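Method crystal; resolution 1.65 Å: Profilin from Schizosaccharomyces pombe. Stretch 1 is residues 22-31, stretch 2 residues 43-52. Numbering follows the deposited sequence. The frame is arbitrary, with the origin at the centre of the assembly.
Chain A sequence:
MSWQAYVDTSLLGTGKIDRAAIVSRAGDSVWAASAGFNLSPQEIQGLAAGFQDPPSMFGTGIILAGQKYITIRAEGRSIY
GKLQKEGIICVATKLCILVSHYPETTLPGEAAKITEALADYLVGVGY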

# COMPACT_ATOMS: atom_id res chain seq x y z
N ILE A 22 -0.76 7.20 -0.38
CA ILE A 22 0.29 7.23 -1.38
C ILE A 22 1.50 7.90 -0.75
O ILE A 22 1.38 8.99 -0.20
CB ILE A 22 -0.13 7.97 -2.66
CG1 ILE A 22 -1.37 7.29 -3.26
CG2 ILE A 22 1.04 8.03 -3.66
CD1 ILE A 22 -2.00 8.02 -4.41
N VAL A 23 2.65 7.23 -0.81
CA VAL A 23 3.85 7.69 -0.10
C VAL A 23 5.07 7.65 -1.03
O VAL A 23 5.07 6.96 -2.04
CB VAL A 23 4.10 6.83 1.17
CG1 VAL A 23 2.88 6.85 2.08
CG2 VAL A 23 4.44 5.41 0.83
N SER A 24 6.12 8.40 -0.68
CA SER A 24 7.33 8.42 -1.50
C SER A 24 8.08 7.08 -1.47
O SER A 24 8.22 6.49 -0.40
CB SER A 24 8.27 9.54 -1.01
OG SER A 24 9.50 9.48 -1.70
N ARG A 25 8.57 6.63 -2.63
CA ARG A 25 9.40 5.40 -2.70
C ARG A 25 10.63 5.49 -1.80
O ARG A 25 11.11 4.47 -1.30
CB ARG A 25 9.87 5.12 -4.15
CG ARG A 25 9.61 3.72 -4.67
CD ARG A 25 10.59 2.69 -4.16
NE ARG A 25 10.52 1.44 -4.93
CZ ARG A 25 11.33 0.39 -4.75
NH1 ARG A 25 12.29 0.41 -3.84
NH2 ARG A 25 11.17 -0.70 -5.50
N ALA A 26 11.16 6.70 -1.62
CA ALA A 26 12.33 6.93 -0.75
C ALA A 26 11.99 6.90 0.74
O ALA A 26 12.90 6.89 1.57
CB ALA A 26 13.01 8.25 -1.12
N GLY A 27 10.70 6.93 1.08
CA GLY A 27 10.26 6.84 2.48
C GLY A 27 10.39 8.14 3.25
O GLY A 27 10.44 8.12 4.48
N ASP A 28 10.41 9.26 2.53
CA ASP A 28 10.65 10.59 3.10
C ASP A 28 9.38 11.38 3.37
O ASP A 28 9.40 12.32 4.17
CB ASP A 28 11.53 11.41 2.15
CG ASP A 28 10.90 11.56 0.77
OD1 ASP A 28 10.93 10.57 0.01
OD2 ASP A 28 10.35 12.63 0.46
N SER A 29 8.29 11.05 2.69
CA SER A 29 7.03 11.78 2.86
C SER A 29 5.80 11.01 2.39
O SER A 29 5.89 10.05 1.62
CB SER A 29 7.09 13.12 2.13
OG SER A 29 7.22 12.93 0.73
N VAL A 30 4.64 11.48 2.86
CA VAL A 30 3.34 10.96 2.45
C VAL A 30 2.70 11.98 1.52
O VAL A 30 2.55 13.15 1.89
CB VAL A 30 2.46 10.73 3.66
N TRP A 31 2.34 11.55 0.32
CA TRP A 31 1.81 12.46 -0.69
C TRP A 31 0.29 12.62 -0.62
O TRP A 31 -0.24 13.67 -0.99
CB TRP A 31 2.22 12.00 -2.09
CG TRP A 31 3.71 12.02 -2.35
CD1 TRP A 31 4.69 12.55 -1.55
CD2 TRP A 31 4.37 11.52 -3.51
NE1 TRP A 31 5.92 12.38 -2.15
CE2 TRP A 31 5.74 11.76 -3.35
CE3 TRP A 31 3.92 10.89 -4.68
CZ2 TRP A 31 6.68 11.38 -4.32
CZ3 TRP A 31 4.85 10.52 -5.63
CH2 TRP A 31 6.21 10.76 -5.44
N GLU A 43 7.08 4.43 10.03
CA GLU A 43 6.36 3.39 9.27
C GLU A 43 6.70 3.42 7.77
O GLU A 43 7.00 2.38 7.19
CB GLU A 43 4.85 3.50 9.49
CG GLU A 43 4.40 2.96 10.86
CD GLU A 43 2.94 3.26 11.18
OE1 GLU A 43 2.33 4.09 10.48
OE2 GLU A 43 2.42 2.67 12.14
N ILE A 44 6.65 4.60 7.16
CA ILE A 44 6.94 4.71 5.72
C ILE A 44 8.42 4.44 5.41
O ILE A 44 8.75 3.85 4.38
CB ILE A 44 6.47 6.05 5.10
CG1 ILE A 44 7.26 7.24 5.64
CG2 ILE A 44 4.98 6.25 5.36
CD1 ILE A 44 6.99 8.54 4.88
N GLN A 45 9.31 4.85 6.32
CA GLN A 45 10.73 4.51 6.23
C GLN A 45 10.90 2.99 6.30
O GLN A 45 11.66 2.40 5.52
CB GLN A 45 11.54 5.21 7.33
CG GLN A 45 11.74 6.71 7.05
CD GLN A 45 12.13 7.53 8.27
OE1 GLN A 45 12.70 7.01 9.24
NE2 GLN A 45 11.82 8.83 8.24
N GLY A 46 10.17 2.35 7.21
CA GLY A 46 10.19 0.90 7.33
C GLY A 46 9.69 0.18 6.09
O GLY A 46 10.30 -0.79 5.63
N LEU A 47 8.57 0.65 5.54
CA LEU A 47 7.98 0.02 4.36
C LEU A 47 8.90 0.22 3.15
O LEU A 47 9.11 -0.72 2.38
CB LEU A 47 6.58 0.61 4.10
CG LEU A 47 5.78 0.04 2.94
CD1 LEU A 47 5.45 -1.43 3.15
CD2 LEU A 47 4.51 0.84 2.71
N ALA A 48 9.44 1.42 3.01
CA ALA A 48 10.36 1.72 1.92
C ALA A 48 11.60 0.81 1.97
O ALA A 48 12.02 0.27 0.95
CB ALA A 48 10.76 3.19 1.93
N ALA A 49 12.17 0.65 3.16
CA ALA A 49 13.30 -0.27 3.36
C ALA A 49 12.92 -1.72 3.03
O ALA A 49 13.75 -2.47 2.51
CB ALA A 49 13.82 -0.16 4.78
N GLY A 50 11.68 -2.10 3.32
CA GLY A 50 11.17 -3.43 2.98
C GLY A 50 11.29 -3.80 1.51
O GLY A 50 11.63 -4.93 1.17
N PHE A 51 10.99 -2.86 0.62
CA PHE A 51 11.08 -3.14 -0.81
C PHE A 51 12.52 -3.41 -1.25
O PHE A 51 12.75 -4.10 -2.24
CB PHE A 51 10.46 -2.01 -1.63
CG PHE A 51 8.97 -1.97 -1.56
CD1 PHE A 51 8.21 -2.90 -2.25
CD2 PHE A 51 8.32 -1.03 -0.77
CE1 PHE A 51 6.81 -2.88 -2.18
CE2 PHE A 51 6.91 -1.00 -0.71
CZ PHE A 51 6.18 -1.93 -1.40
N GLN A 52 13.48 -2.89 -0.49
CA GLN A 52 14.90 -3.08 -0.76
C GLN A 52 15.41 -4.45 -0.26
O GLN A 52 16.48 -4.89 -0.67
CB GLN A 52 15.74 -1.97 -0.10
CG GLN A 52 15.29 -0.54 -0.42
CD GLN A 52 15.97 0.52 0.46
OE1 GLN A 52 15.92 1.71 0.15
NE2 GLN A 52 16.59 0.08 1.56
O HOH W 1 11.59 1.56 -1.37

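The turn that joins two strands of a hairpin packs here against one face of a helix, and the contact is built mainly from Ile44, Arg25 and Gly27. No direct hydrogen bond crosses between the modelled atoms; close packing and one water hold the pieces together.

Ile44 covers the most surface. Its CA-to-CB bond points toward the hairpin, and a branched, wholly apolar side chain lets it meet two parts of it at once: CG2 lies 3.9 Å from CG1 of Val23 on the first strand, while CD1 reaches the turn, 3.5 Å from O of Gly27 and 3.6 Å from N of Ser29.

Gly27 closes a type I turn that begins at Ser24, its N donating to O of Ser24 at 2.9 Å. Glycine suits the site on two counts. Its positive phi of 79° is one that glycine adopts readily, and a CB would point into the helix, 2.9 Å from CB of Ala48. Without that atom, CA of Gly27 comes to 3.7 Å from CB of Ala48, whose lone methyl is in turn small enough to allow the close approach. The fit has a price: O of Gly27 is buried without a hydrogen-bonding partner, and CG of Gln45 sits 3.2 Å from it.

Arg25 leaves the turn sideways, but its long side chain carries the guanidinium back to the helix, where CB of Phe51 lies over one face, 3.8 Å from NH1. The same residue takes part in the polar link. Water 1 donates to O of Arg25 at 3.0 Å and to O of Ala48 at 2.7 Å, and accepts a weak bond from NH1 of Arg25 at 2.8 Å, so it bridges two carbonyls that could not bond to each other.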